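PDB 3QR0: phospholipase C-beta (PLC-beta) from Sepia officinalis, which is a calcium-binding, multidomain member of the phosphoinositide-specific phospholipase C family, with PH, EF-hand, TIM-barrel and C2 modules. Local coordinates for residues E674-P679 with V718-V723; S415-C420 with G502-E507; S192-K197 with F219-A224; L319-N324 with E615-S620; R71-A76 with E136-A141. All coordinates share one frame; numbering follows the deposited sequence.

Interaction 1. Residues E674-P679 with V718-V723; sequences EMYGLP and VVRIIV. With GOL (glycerol), chain E.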
# COMPACT_ATOMS: atom_id res chain seq x y z
N GLU A 674 -9.80 -10.91 9.79
CA GLU A 674 -9.96 -11.88 8.70
C GLU A 674 -8.61 -12.44 8.28
O GLU A 674 -7.56 -11.86 8.58
CB GLU A 674 -10.68 -11.22 7.51
CG GLU A 674 -12.15 -10.91 7.81
CD GLU A 674 -12.99 -10.58 6.58
OE1 GLU A 674 -12.44 -10.39 5.47
OE2 GLU A 674 -14.23 -10.52 6.75
N MET A 675 -8.65 -13.58 7.60
CA MET A 675 -7.45 -14.18 7.02
C MET A 675 -7.71 -14.55 5.57
O MET A 675 -8.79 -15.07 5.24
CB MET A 675 -7.01 -15.40 7.83
CG MET A 675 -5.73 -16.07 7.32
SD MET A 675 -4.99 -17.26 8.46
CE MET A 675 -4.77 -16.26 9.93
N TYR A 676 -6.73 -14.28 4.70
CA TYR A 676 -6.79 -14.64 3.29
C TYR A 676 -5.51 -15.36 2.92
O TYR A 676 -4.41 -14.90 3.23
CB TYR A 676 -6.96 -13.41 2.38
CG TYR A 676 -7.82 -12.33 2.99
CD1 TYR A 676 -9.20 -12.47 3.05
CD2 TYR A 676 -7.25 -11.18 3.52
CE1 TYR A 676 -10.00 -11.48 3.63
CE2 TYR A 676 -8.03 -10.20 4.10
CZ TYR A 676 -9.41 -10.35 4.15
OH TYR A 676 -10.19 -9.37 4.72
N GLY A 677 -5.65 -16.50 2.26
CA GLY A 677 -4.51 -17.30 1.82
C GLY A 677 -5.03 -18.43 0.97
O GLY A 677 -5.87 -18.20 0.10
N LEU A 678 -4.56 -19.65 1.22
CA LEU A 678 -5.17 -20.81 0.60
C LEU A 678 -6.65 -20.86 0.97
O LEU A 678 -7.04 -20.34 2.03
CB LEU A 678 -4.49 -22.11 1.04
CG LEU A 678 -3.07 -22.39 0.53
CD1 LEU A 678 -2.67 -23.81 0.90
CD2 LEU A 678 -2.95 -22.17 -0.97
N PRO A 679 -7.49 -21.47 0.12
CA PRO A 679 -8.91 -21.58 0.45
C PRO A 679 -9.15 -22.15 1.84
O PRO A 679 -9.99 -21.64 2.58
CB PRO A 679 -9.45 -22.52 -0.64
CG PRO A 679 -8.56 -22.28 -1.80
CD PRO A 679 -7.20 -21.98 -1.24
N VAL A 718 -2.27 -13.74 4.76
CA VAL A 718 -2.21 -12.51 5.52
C VAL A 718 -3.34 -12.50 6.54
O VAL A 718 -4.40 -13.08 6.31
CB VAL A 718 -2.31 -11.28 4.62
CG1 VAL A 718 -1.23 -11.32 3.56
CG2 VAL A 718 -3.70 -11.17 3.97
N VAL A 719 -3.09 -11.86 7.68
CA VAL A 719 -4.13 -11.56 8.65
C VAL A 719 -4.44 -10.08 8.53
O VAL A 719 -3.54 -9.26 8.24
CB VAL A 719 -3.72 -11.98 10.09
CG1 VAL A 719 -2.52 -11.17 10.59
CG2 VAL A 719 -4.90 -11.83 11.03
N ARG A 720 -5.71 -9.73 8.71
CA ARG A 720 -6.16 -8.37 8.49
C ARG A 720 -7.08 -7.91 9.60
O ARG A 720 -8.05 -8.60 9.93
CB ARG A 720 -6.90 -8.28 7.16
CG ARG A 720 -7.30 -6.87 6.79
CD ARG A 720 -7.86 -6.82 5.39
NE ARG A 720 -8.41 -5.50 5.10
CZ ARG A 720 -9.62 -5.25 4.60
NH1 ARG A 720 -10.46 -6.24 4.31
NH2 ARG A 720 -9.99 -4.00 4.39
N ILE A 721 -6.77 -6.75 10.17
CA ILE A 721 -7.63 -6.08 11.15
C ILE A 721 -8.43 -4.98 10.45
O ILE A 721 -7.85 -4.15 9.76
CB ILE A 721 -6.79 -5.47 12.30
CG1 ILE A 721 -6.17 -6.57 13.15
CG2 ILE A 721 -7.65 -4.56 13.18
CD1 ILE A 721 -5.23 -6.05 14.27
N ILE A 722 -9.75 -5.00 10.61
CA ILE A 722 -10.62 -3.98 10.03
C ILE A 722 -11.45 -3.32 11.13
O ILE A 722 -12.10 -4.01 11.91
CB ILE A 722 -11.59 -4.56 8.96
CG1 ILE A 722 -10.85 -5.41 7.92
CG2 ILE A 722 -12.32 -3.42 8.25
CD1 ILE A 722 -10.76 -6.89 8.27
N VAL A 723 -11.41 -2.00 11.20
CA VAL A 723 -12.20 -1.26 12.18
C VAL A 723 -13.31 -0.52 11.46
O VAL A 723 -13.07 0.16 10.46
CB VAL A 723 -11.35 -0.27 12.99
CG1 VAL A 723 -12.20 0.37 14.07
CG2 VAL A 723 -10.12 -0.97 13.60
C1 GOL E . -14.95 -6.91 7.04
O1 GOL E . -16.31 -6.82 7.40
C2 GOL E . -14.89 -7.27 5.57
O2 GOL E . -15.22 -8.63 5.40
C3 GOL E . -13.49 -6.99 5.01
O3 GOL E . -13.56 -5.92 4.10

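Interaction 2. Residues S415-C420 with G502-E507; sequences SFENHC and GTAAKE. With CA (calcium ion), chain B.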
# COMPACT_ATOMS: atom_id res chain seq x y z
N SER A 415 0.40 -4.08 -20.80
CA SER A 415 -0.50 -5.01 -21.46
C SER A 415 -1.33 -4.24 -22.48
O SER A 415 -2.23 -3.47 -22.11
CB SER A 415 -1.39 -5.72 -20.43
OG SER A 415 -2.31 -6.60 -21.06
N PHE A 416 -1.01 -4.43 -23.76
CA PHE A 416 -1.74 -3.83 -24.86
C PHE A 416 -2.90 -4.73 -25.29
O PHE A 416 -2.70 -5.89 -25.62
CB PHE A 416 -0.83 -3.59 -26.07
CG PHE A 416 0.01 -2.35 -25.97
CD1 PHE A 416 -0.09 -1.35 -26.93
CD2 PHE A 416 0.92 -2.18 -24.93
CE1 PHE A 416 0.70 -0.19 -26.85
CE2 PHE A 416 1.70 -1.03 -24.84
CZ PHE A 416 1.59 -0.04 -25.80
N GLU A 417 -4.11 -4.18 -25.26
CA GLU A 417 -5.24 -4.80 -25.94
C GLU A 417 -5.42 -3.96 -27.20
O GLU A 417 -5.95 -2.86 -27.16
CB GLU A 417 -6.48 -4.78 -25.06
CG GLU A 417 -7.59 -5.67 -25.54
CD GLU A 417 -8.89 -5.42 -24.80
OE1 GLU A 417 -8.90 -5.54 -23.56
OE2 GLU A 417 -9.89 -5.09 -25.47
N ASN A 418 -4.94 -4.50 -28.31
CA ASN A 418 -4.74 -3.73 -29.53
C ASN A 418 -5.88 -3.90 -30.53
O ASN A 418 -6.10 -4.99 -31.04
CB ASN A 418 -3.41 -4.18 -30.15
CG ASN A 418 -2.84 -3.17 -31.11
OD1 ASN A 418 -3.55 -2.34 -31.67
ND2 ASN A 418 -1.53 -3.26 -31.33
N HIS A 419 -6.61 -2.82 -30.80
CA HIS A 419 -7.69 -2.86 -31.79
C HIS A 419 -7.44 -1.92 -32.97
O HIS A 419 -8.34 -1.67 -33.76
CB HIS A 419 -9.03 -2.53 -31.13
CG HIS A 419 -9.37 -3.43 -29.99
ND1 HIS A 419 -10.03 -4.63 -30.17
CD2 HIS A 419 -9.11 -3.33 -28.67
CE1 HIS A 419 -10.17 -5.22 -28.99
NE2 HIS A 419 -9.62 -4.45 -28.07
N CYS A 420 -6.22 -1.41 -33.09
CA CYS A 420 -5.93 -0.37 -34.07
C CYS A 420 -5.65 -0.93 -35.46
O CYS A 420 -5.16 -2.04 -35.61
CB CYS A 420 -4.74 0.47 -33.62
SG CYS A 420 -5.11 1.59 -32.28
N GLY A 502 -14.87 -10.12 -22.99
CA GLY A 502 -15.32 -8.83 -23.50
C GLY A 502 -14.50 -8.43 -24.71
O GLY A 502 -14.23 -9.26 -25.58
N THR A 503 -14.08 -7.17 -24.75
CA THR A 503 -13.30 -6.66 -25.88
C THR A 503 -11.94 -7.37 -26.04
O THR A 503 -11.38 -7.38 -27.13
CB THR A 503 -13.05 -5.13 -25.79
OG1 THR A 503 -12.27 -4.83 -24.63
CG2 THR A 503 -14.39 -4.37 -25.74
N ALA A 504 -11.42 -7.96 -24.97
CA ALA A 504 -10.14 -8.67 -25.03
C ALA A 504 -10.22 -9.98 -25.83
O ALA A 504 -9.18 -10.55 -26.17
CB ALA A 504 -9.63 -8.95 -23.62
N ALA A 505 -11.43 -10.45 -26.12
CA ALA A 505 -11.63 -11.70 -26.86
C ALA A 505 -11.14 -11.64 -28.32
O ALA A 505 -10.77 -12.67 -28.88
CB ALA A 505 -13.11 -12.09 -26.83
N LYS A 506 -11.17 -10.45 -28.92
CA LYS A 506 -10.79 -10.28 -30.33
C LYS A 506 -10.03 -8.97 -30.52
O LYS A 506 -10.61 -7.89 -30.45
CB LYS A 506 -12.04 -10.29 -31.22
CG LYS A 506 -11.74 -10.14 -32.72
CD LYS A 506 -12.99 -10.27 -33.58
CE LYS A 506 -14.01 -9.17 -33.29
NZ LYS A 506 -15.07 -9.08 -34.34
N GLU A 507 -8.73 -9.09 -30.78
CA GLU A 507 -7.87 -7.95 -31.08
C GLU A 507 -7.58 -7.90 -32.58
O GLU A 507 -7.88 -8.85 -33.30
CB GLU A 507 -6.54 -8.08 -30.35
CG GLU A 507 -6.64 -7.99 -28.85
CD GLU A 507 -5.31 -8.30 -28.20
OE1 GLU A 507 -5.10 -9.49 -27.89
OE2 GLU A 507 -4.48 -7.38 -28.05
CA CA B . -9.10 -4.28 -21.56
O HOH W 1 -11.53 -4.58 -21.72
O HOH W 2 -9.90 -6.10 -20.16

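Interaction 3. Residues S192-K197 with F219-A224; sequences SKALEK and FKFYLA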
# COMPACT_ATOMS: atom_id res chain seq x y z
N SER A 192 -8.94 19.37 28.14
CA SER A 192 -8.70 20.46 29.09
C SER A 192 -8.30 19.94 30.48
O SER A 192 -7.35 20.44 31.09
CB SER A 192 -9.94 21.35 29.22
OG SER A 192 -10.19 22.04 28.00
N LYS A 193 -9.03 18.94 30.97
CA LYS A 193 -8.74 18.32 32.26
C LYS A 193 -7.34 17.71 32.28
O LYS A 193 -6.62 17.82 33.27
CB LYS A 193 -9.78 17.24 32.58
CG LYS A 193 -11.19 17.77 32.83
CD LYS A 193 -11.46 18.04 34.31
CE LYS A 193 -11.75 16.76 35.08
NZ LYS A 193 -12.30 17.03 36.44
N ALA A 194 -6.96 17.06 31.18
CA ALA A 194 -5.63 16.45 31.06
C ALA A 194 -4.52 17.50 31.07
O ALA A 194 -3.49 17.30 31.71
CB ALA A 194 -5.55 15.60 29.79
N LEU A 195 -4.73 18.60 30.36
CA LEU A 195 -3.78 19.72 30.36
C LEU A 195 -3.63 20.28 31.77
O LEU A 195 -2.52 20.62 32.21
CB LEU A 195 -4.23 20.82 29.41
CG LEU A 195 -4.31 20.49 27.91
CD1 LEU A 195 -5.03 21.60 27.15
CD2 LEU A 195 -2.93 20.25 27.32
N GLU A 196 -4.75 20.38 32.48
CA GLU A 196 -4.76 20.87 33.86
C GLU A 196 -3.96 19.94 34.78
O GLU A 196 -3.14 20.41 35.55
CB GLU A 196 -6.20 21.00 34.36
CG GLU A 196 -6.36 21.88 35.59
CD GLU A 196 -7.82 22.07 35.98
OE1 GLU A 196 -8.66 21.21 35.62
OE2 GLU A 196 -8.13 23.09 36.64
N LYS A 197 -4.21 18.64 34.66
CA LYS A 197 -3.51 17.64 35.48
C LYS A 197 -1.99 17.68 35.32
O LYS A 197 -1.25 17.43 36.27
CB LYS A 197 -4.03 16.24 35.14
CG LYS A 197 -3.48 15.13 36.02
CD LYS A 197 -4.28 13.85 35.86
CE LYS A 197 -3.87 12.79 36.87
NZ LYS A 197 -4.75 11.59 36.80
N PHE A 219 4.19 13.59 26.27
CA PHE A 219 3.85 12.19 26.52
C PHE A 219 3.10 12.02 27.84
O PHE A 219 2.18 11.21 27.94
CB PHE A 219 5.07 11.27 26.49
CG PHE A 219 4.72 9.81 26.59
CD1 PHE A 219 4.16 9.15 25.51
CD2 PHE A 219 4.92 9.11 27.78
CE1 PHE A 219 3.82 7.80 25.59
CE2 PHE A 219 4.57 7.75 27.87
CZ PHE A 219 4.02 7.10 26.78
N LYS A 220 3.49 12.79 28.86
CA LYS A 220 2.76 12.79 30.13
C LYS A 220 1.30 13.27 29.92
O LYS A 220 0.39 12.84 30.62
CB LYS A 220 3.48 13.68 31.17
CG LYS A 220 3.23 13.28 32.62
CD LYS A 220 3.98 14.18 33.61
CE LYS A 220 3.42 14.02 35.02
NZ LYS A 220 4.08 14.92 36.02
N PHE A 221 1.09 14.14 28.94
CA PHE A 221 -0.26 14.55 28.53
C PHE A 221 -1.04 13.36 27.96
O PHE A 221 -2.21 13.17 28.30
CB PHE A 221 -0.19 15.72 27.54
CG PHE A 221 -1.47 16.00 26.81
CD1 PHE A 221 -2.62 16.37 27.50
CD2 PHE A 221 -1.52 15.95 25.42
CE1 PHE A 221 -3.80 16.65 26.81
CE2 PHE A 221 -2.69 16.23 24.73
CZ PHE A 221 -3.83 16.58 25.43
N TYR A 222 -0.40 12.56 27.11
CA TYR A 222 -0.98 11.31 26.61
C TYR A 222 -1.41 10.41 27.78
O TYR A 222 -2.53 9.89 27.78
CB TYR A 222 0.01 10.54 25.72
CG TYR A 222 -0.53 9.24 25.14
CD1 TYR A 222 -1.03 9.19 23.85
CD2 TYR A 222 -0.53 8.07 25.89
CE1 TYR A 222 -1.52 8.00 23.32
CE2 TYR A 222 -1.02 6.88 25.37
CZ TYR A 222 -1.52 6.85 24.08
OH TYR A 222 -2.01 5.68 23.56
N LEU A 223 -0.52 10.24 28.76
CA LEU A 223 -0.81 9.42 29.94
C LEU A 223 -2.02 9.96 30.71
O LEU A 223 -2.84 9.19 31.19
CB LEU A 223 0.40 9.34 30.86
CG LEU A 223 1.67 8.69 30.31
CD1 LEU A 223 2.80 8.73 31.36
CD2 LEU A 223 1.40 7.26 29.88
N ALA A 224 -2.10 11.28 30.83
CA ALA A 224 -3.22 11.95 31.50
C ALA A 224 -4.53 11.91 30.70
O ALA A 224 -5.61 11.97 31.29
CB ALA A 224 -2.86 13.40 31.81

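Interaction 4. Residues L319-N324 with E615-S620; sequences LDLGAN and EYNGCS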
# COMPACT_ATOMS: atom_id res chain seq x y z
N LEU A 319 10.21 -4.93 4.99
CA LEU A 319 9.80 -3.62 4.48
C LEU A 319 10.84 -3.08 3.50
O LEU A 319 10.50 -2.55 2.45
CB LEU A 319 9.61 -2.63 5.63
CG LEU A 319 9.14 -1.21 5.26
CD1 LEU A 319 7.75 -1.24 4.65
CD2 LEU A 319 9.17 -0.31 6.48
N ASP A 320 12.11 -3.23 3.88
CA ASP A 320 13.25 -2.85 3.04
C ASP A 320 13.24 -3.67 1.76
O ASP A 320 12.65 -4.75 1.71
CB ASP A 320 14.55 -3.09 3.83
CG ASP A 320 15.78 -2.49 3.15
OD1 ASP A 320 15.68 -1.40 2.56
OD2 ASP A 320 16.85 -3.12 3.22
N LEU A 321 13.88 -3.17 0.71
CA LEU A 321 13.97 -3.90 -0.55
C LEU A 321 15.06 -4.96 -0.40
O LEU A 321 16.16 -4.81 -0.93
CB LEU A 321 14.22 -2.95 -1.72
CG LEU A 321 13.66 -3.41 -3.07
CD1 LEU A 321 13.63 -2.27 -4.06
CD2 LEU A 321 14.46 -4.58 -3.61
N GLY A 322 14.73 -6.01 0.33
CA GLY A 322 15.70 -7.03 0.74
C GLY A 322 15.56 -8.37 0.05
O GLY A 322 16.40 -9.24 0.22
N ALA A 323 14.50 -8.55 -0.74
CA ALA A 323 14.28 -9.83 -1.41
C ALA A 323 15.32 -10.06 -2.50
O ALA A 323 15.89 -9.12 -3.06
CB ALA A 323 12.88 -9.90 -1.99
N ASN A 324 15.57 -11.34 -2.78
CA ASN A 324 16.40 -11.73 -3.91
C ASN A 324 15.69 -11.37 -5.20
O ASN A 324 14.67 -11.99 -5.55
CB ASN A 324 16.67 -13.24 -3.83
CG ASN A 324 17.45 -13.78 -5.02
OD1 ASN A 324 17.99 -13.02 -5.83
ND2 ASN A 324 17.52 -15.10 -5.12
N GLU A 615 3.24 -3.15 -0.24
CA GLU A 615 4.03 -2.16 0.48
C GLU A 615 5.41 -2.72 0.80
O GLU A 615 6.39 -1.99 0.83
CB GLU A 615 3.35 -1.74 1.79
CG GLU A 615 4.09 -0.57 2.46
CD GLU A 615 3.50 -0.16 3.78
OE1 GLU A 615 2.80 -0.98 4.42
OE2 GLU A 615 3.74 1.00 4.17
N TYR A 616 5.46 -4.03 1.03
CA TYR A 616 6.70 -4.70 1.42
C TYR A 616 7.66 -4.86 0.23
O TYR A 616 7.30 -4.61 -0.91
CB TYR A 616 6.39 -6.03 2.11
CG TYR A 616 5.77 -5.82 3.47
CD1 TYR A 616 6.56 -5.65 4.59
CD2 TYR A 616 4.38 -5.75 3.63
CE1 TYR A 616 6.01 -5.43 5.85
CE2 TYR A 616 3.82 -5.53 4.88
CZ TYR A 616 4.65 -5.37 5.98
OH TYR A 616 4.12 -5.15 7.23
N ASN A 617 8.89 -5.25 0.54
CA ASN A 617 9.99 -5.27 -0.42
C ASN A 617 10.17 -3.91 -1.10
O ASN A 617 10.25 -3.81 -2.32
CB ASN A 617 9.81 -6.39 -1.45
CG ASN A 617 11.12 -6.76 -2.14
OD1 ASN A 617 12.18 -6.81 -1.50
ND2 ASN A 617 11.06 -7.00 -3.45
N GLY A 618 10.24 -2.87 -0.28
CA GLY A 618 10.56 -1.51 -0.73
C GLY A 618 9.49 -0.84 -1.57
O GLY A 618 9.77 0.12 -2.27
N CYS A 619 8.26 -1.34 -1.49
CA CYS A 619 7.19 -0.92 -2.39
C CYS A 619 7.65 -0.99 -3.86
O CYS A 619 7.30 -0.14 -4.69
CB CYS A 619 6.70 0.48 -2.02
SG CYS A 619 5.01 0.83 -2.57
N SER A 620 8.42 -2.02 -4.18
CA SER A 620 8.98 -2.22 -5.52
C SER A 620 7.96 -2.75 -6.52
O SER A 620 8.18 -2.68 -7.73
CB SER A 620 10.13 -3.21 -5.45
OG SER A 620 9.67 -4.48 -5.01

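Interaction 5. Residues R71-A76 with E136-A141; sequences RDIRCA and EVFSYA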
# COMPACT_ATOMS: atom_id res chain seq x y z
N ARG A 71 0.65 12.75 -3.02
CA ARG A 71 0.78 11.68 -4.02
C ARG A 71 1.91 11.94 -4.99
O ARG A 71 2.61 11.02 -5.40
CB ARG A 71 -0.54 11.54 -4.78
CG ARG A 71 -1.72 11.15 -3.90
CD ARG A 71 -1.56 9.75 -3.35
NE ARG A 71 -2.55 9.44 -2.32
CZ ARG A 71 -2.72 8.23 -1.78
NH1 ARG A 71 -1.98 7.20 -2.17
NH2 ARG A 71 -3.65 8.06 -0.85
N ASP A 72 2.07 13.19 -5.39
CA ASP A 72 3.16 13.55 -6.26
C ASP A 72 3.46 15.03 -6.13
O ASP A 72 2.61 15.81 -5.70
CB ASP A 72 2.80 13.21 -7.71
CG ASP A 72 4.02 12.91 -8.58
OD1 ASP A 72 5.18 13.04 -8.10
OD2 ASP A 72 3.83 12.54 -9.75
N ILE A 73 4.69 15.38 -6.48
CA ILE A 73 5.09 16.76 -6.64
C ILE A 73 5.96 16.79 -7.89
O ILE A 73 6.86 15.96 -8.05
CB ILE A 73 5.81 17.33 -5.39
CG1 ILE A 73 6.30 18.76 -5.66
CG2 ILE A 73 6.95 16.42 -4.94
CD1 ILE A 73 6.72 19.50 -4.40
N ARG A 74 5.65 17.72 -8.79
CA ARG A 74 6.28 17.80 -10.11
C ARG A 74 6.77 19.20 -10.37
O ARG A 74 6.21 20.16 -9.87
CB ARG A 74 5.28 17.42 -11.19
CG ARG A 74 4.74 16.03 -11.07
CD ARG A 74 3.43 15.84 -11.79
NE ARG A 74 2.79 14.62 -11.32
CZ ARG A 74 1.54 14.25 -11.60
NH1 ARG A 74 0.77 14.99 -12.39
NH2 ARG A 74 1.08 13.12 -11.08
N CYS A 75 7.82 19.32 -11.18
CA CYS A 75 8.35 20.62 -11.54
C CYS A 75 8.74 20.67 -13.01
O CYS A 75 8.74 19.64 -13.70
CB CYS A 75 9.55 20.98 -10.67
SG CYS A 75 11.01 19.92 -10.92
N ALA A 76 9.05 21.87 -13.49
CA ALA A 76 9.50 22.09 -14.86
C ALA A 76 8.47 21.55 -15.86
O ALA A 76 7.28 21.85 -15.75
CB ALA A 76 10.87 21.46 -15.06
N GLU A 136 12.84 16.68 -2.67
CA GLU A 136 12.81 16.50 -1.22
C GLU A 136 11.43 16.08 -0.74
O GLU A 136 11.29 15.09 -0.02
CB GLU A 136 13.26 17.77 -0.49
CG GLU A 136 14.76 18.05 -0.59
CD GLU A 136 15.61 16.96 0.04
OE1 GLU A 136 15.22 16.40 1.09
OE2 GLU A 136 16.69 16.66 -0.53
N VAL A 137 10.40 16.82 -1.14
CA VAL A 137 9.04 16.55 -0.70
C VAL A 137 8.55 15.17 -1.16
O VAL A 137 7.88 14.47 -0.41
CB VAL A 137 8.06 17.65 -1.15
CG1 VAL A 137 6.62 17.26 -0.84
CG2 VAL A 137 8.41 18.96 -0.48
N PHE A 138 8.89 14.79 -2.40
CA PHE A 138 8.52 13.47 -2.88
C PHE A 138 9.12 12.38 -1.98
O PHE A 138 8.42 11.45 -1.58
CB PHE A 138 8.96 13.25 -4.34
CG PHE A 138 8.40 11.99 -4.94
CD1 PHE A 138 7.17 12.00 -5.58
CD2 PHE A 138 9.10 10.79 -4.86
CE1 PHE A 138 6.63 10.83 -6.13
CE2 PHE A 138 8.58 9.62 -5.41
CZ PHE A 138 7.33 9.64 -6.05
N SER A 139 10.41 12.51 -1.66
CA SER A 139 11.08 11.53 -0.81
C SER A 139 10.42 11.43 0.57
O SER A 139 10.33 10.34 1.12
CB SER A 139 12.59 11.80 -0.69
OG SER A 139 12.86 12.92 0.13
N TYR A 140 9.91 12.54 1.11
CA TYR A 140 9.25 12.51 2.43
C TYR A 140 7.88 11.85 2.36
O TYR A 140 7.48 11.16 3.30
CB TYR A 140 9.06 13.91 3.04
CG TYR A 140 10.26 14.81 3.02
CD1 TYR A 140 11.56 14.32 3.18
CD2 TYR A 140 10.10 16.18 2.87
CE1 TYR A 140 12.66 15.18 3.15
CE2 TYR A 140 11.18 17.04 2.84
CZ TYR A 140 12.46 16.54 2.98
OH TYR A 140 13.51 17.42 2.94
N ALA A 141 7.16 12.07 1.26
CA ALA A 141 5.84 11.50 1.06
C ALA A 141 5.89 10.00 0.85
O ALA A 141 4.93 9.30 1.17
CB ALA A 141 5.13 12.17 -0.13

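Interaction 1. Residues E674-P679 with V718-V723
Backbone hydrogen bonding defines this contact, in which two antiparallel strands of the C2 domain lie side by side in one sheet. Two hydrogen-bonded pairs, Glu674 with Arg720 and Tyr676 with Val718, flank the non-hydrogen-bonded pair Met675 with Val719. The tightest of the four rungs runs from Arg720 N to Glu674 O at 2.8 Å, within the carbonyl plane. At the middle pair the strands close in, and Met675 CA sits 3.3 Å from Val718 O in a CA-H...O contact.

Polar side chains meet on the face that carries Glu674, Tyr676, Val718 and Arg720. The Tyr676 hydroxyl donates to the anti lone pair of Glu674 OE1 over 2.6 Å and receives Arg720 NH1 at 3.2 Å, with the hydroxyl almost exactly in the guanidinium plane. Arg720 reaches it through a chain extended from CG to NE, while its NE is bonded to His733. A glycerol links the two strands, its O2 donating to Glu674 OE2 at 2.5 Å and its O3 accepting from Arg720 NH1.

Apolar contact is made by Val718 CG2 at the Tyr676 ring edge, 3.6 Å from CD2; within its own strand, Ile722 CG1 lies over one face of the Arg720 guanidinium.

Strand 730-737 continues the sheet beyond Val718-Val723, and helix 605-613 packs on Tyr676 and Arg720 through Ile605.

Interaction 2. Residues S415-C420 with G502-E507
A carboxylate-centred calcium site of the TIM-barrel domain is built here, where strand 412-418 meets a short 3-10 turn following helix 488-501. Metal coordination comes from Glu417, whose extended chain, CG anti to the backbone N, places OE1 2.4 Å from the calcium ion. Asn339, Glu368, Asp370 and two waters also bind the ion.

Hydrogen bonds fix the other oxygen of this carboxylate. Thr503 OG1 donates to the syn lone pair of Glu417 OE2 over 2.5 Å, and His419 NE2 donates to its anti lone pair over 2.7 Å, nearly in the imidazole plane. With OE2 gripped twice and OE1 on the metal, the carboxylate is fixed in rotation; the ion and both donors probably favour its charged form. Thr503 OG1 also accepts from a calcium-bound water, so Thr503 is second-shell, touching both a ligand carboxylate and a ligand water.

Nonbonded contacts complete the fit: the His419 ring directs its CE1 edge at Thr503 O, 3.1 Å away, and stacks on Trp372, while Ala504 CB touches Glu417 OE1. Farther along, Glu507 crosses Glu417 obliquely, and its OE2 accepts Asn418 N on the anti lone pair at 2.9 Å, with a nearly straight N-H...O angle of 170°.

Interaction 3. Residues S192-K197 with F219-A224
Two helices of an EF-hand-like domain, 185-198 and 215-225, pack through small and aromatic apolar side chains, their segments 192-197 and 219-224 running at 125° to each other. The segment axes come within 8.7 Å, a close approach made by alanine on both sides: Ala194 CB and Ala224 CB point at the opposite helix and meet at 4.0 Å. No hydrogen bond joins the segments; the contact rests on apolar groups.

Beside the alanine pair lies the Phe221 ring, touched by two neighbours of the first helix. Leu195 CD2 sits over one ring face, 4.1 Å from the centroid and 28° off the normal, a CH-pi contact. Ala194 CB comes in obliquely at the CD1-CE1 corner, from the other side of the ring plane. At the exposed flank the aliphatic part of Lys197 runs past Ala224, its CD 4.3 Å from Ala224 CB.

Torsions and a second shell set these groups in place. Phe221 holds CG anti to the backbone N (chi1 166°), swinging the ring across to the other helix. Around them, Ile191 and Leu181 pack against Phe221, while Val174 and Ile177 of helix 174-181, and Trp200 of a loop, touch Leu195. The ring corner at Phe221 CE1 is shared by both partners, with Ala194 CB at 3.6 Å and Leu195 CD2 at 3.7 Å.

Interaction 4. Residues L319-N324 with E615-S620
Asn617 O is gripped twice, by Ser620 N and by Ser620 OG at 2.8 Å, the latter in the carbonyl plane. These bonds fold the 615-620 turn, in the Y half of the TIM-barrel domain, on itself; it lies against an inverse gamma turn centred on Leu321, in the loop after helix 316-319.

Across the contact Gly618 N donates to Leu319 O at 2.8 Å, from above the carbonyl plane. Gly618 has positive phi, and a CB there would clash with Leu321 CB, so glycine suits both the backbone and the tight approach. Leu321 CG rests 3.5 Å from Asn617 O, and its CD1 meets Ser620 CB. Leu321 N is buried without a polar partner. The Tyr616 ring turns its edge at CD1 toward Leu319 N.

Asn617, with CG anti to the backbone N, bonds Tyr622 O through ND2; its OD1 accepts Ala323 N at 3.0 Å, 29° out of the carbonyl plane.

Interaction 5. Residues R71-A76 with E136-A141
Extended first torsions on both sides bring strand and helix together in this PH domain: Phe138 has CG anti to the backbone N (chi1 -171°), and Ile73 likewise has CG1 anti to the backbone N. Here the C-terminal helix 127-141 lies nearly antiparallel to edge strand 70-75, at 170° with their segment axes 7.8 Å apart.

Ile73 carries the apolar part with both branches. Its CG2 settles against the helix backbone at Phe138 N, 3.6 Å away, and against Phe138 CB, while CD1 reaches Val137 CB at 4.0 Å. The Ile73 side chain runs roughly perpendicular to that of Val137 but antiparallel alongside that of Phe138.

The Phe138 ring reaches along the strand to the site of a classic beta bulge, where Arg71 and Asp72 together pair with the single residue Cys109 of the next strand. Tyr142 stacks on this ring, and Lys406 makes a cation-pi contact with it while forming a salt bridge to Asp72 OD1. Arg74 grips the other oxygen, Asp72 OD2, side-on with NE and NH2, the oxygen lying in the guanidinium plane and NE 2.8 Å from it. These partners fix the carboxylate, with its plane 62° from that of the ring, and probably favour its ionised form. Its OD1 comes to 3.3 Å from Phe138 CE1.

Along the chain the contacts run from interaction 5 in the PH domain, through interaction 3 in the EF-hand region, to interaction 4, whose segments enclose interaction 2, and last interaction 1 in the C2 domain. Interaction 4 is central: its centre lies about 21 Å from those of interactions 1 and 5. Helix 605-613 connects two sites, packing on the C2 sheet of interaction 1 and leading into the 615-620 turn. Interactions 2 and 3 are farthest apart, their centres about 62 Å from each other. None touches another; the calcium site and the EF-hand helices lie in different domains on opposite sides of the chain's centre.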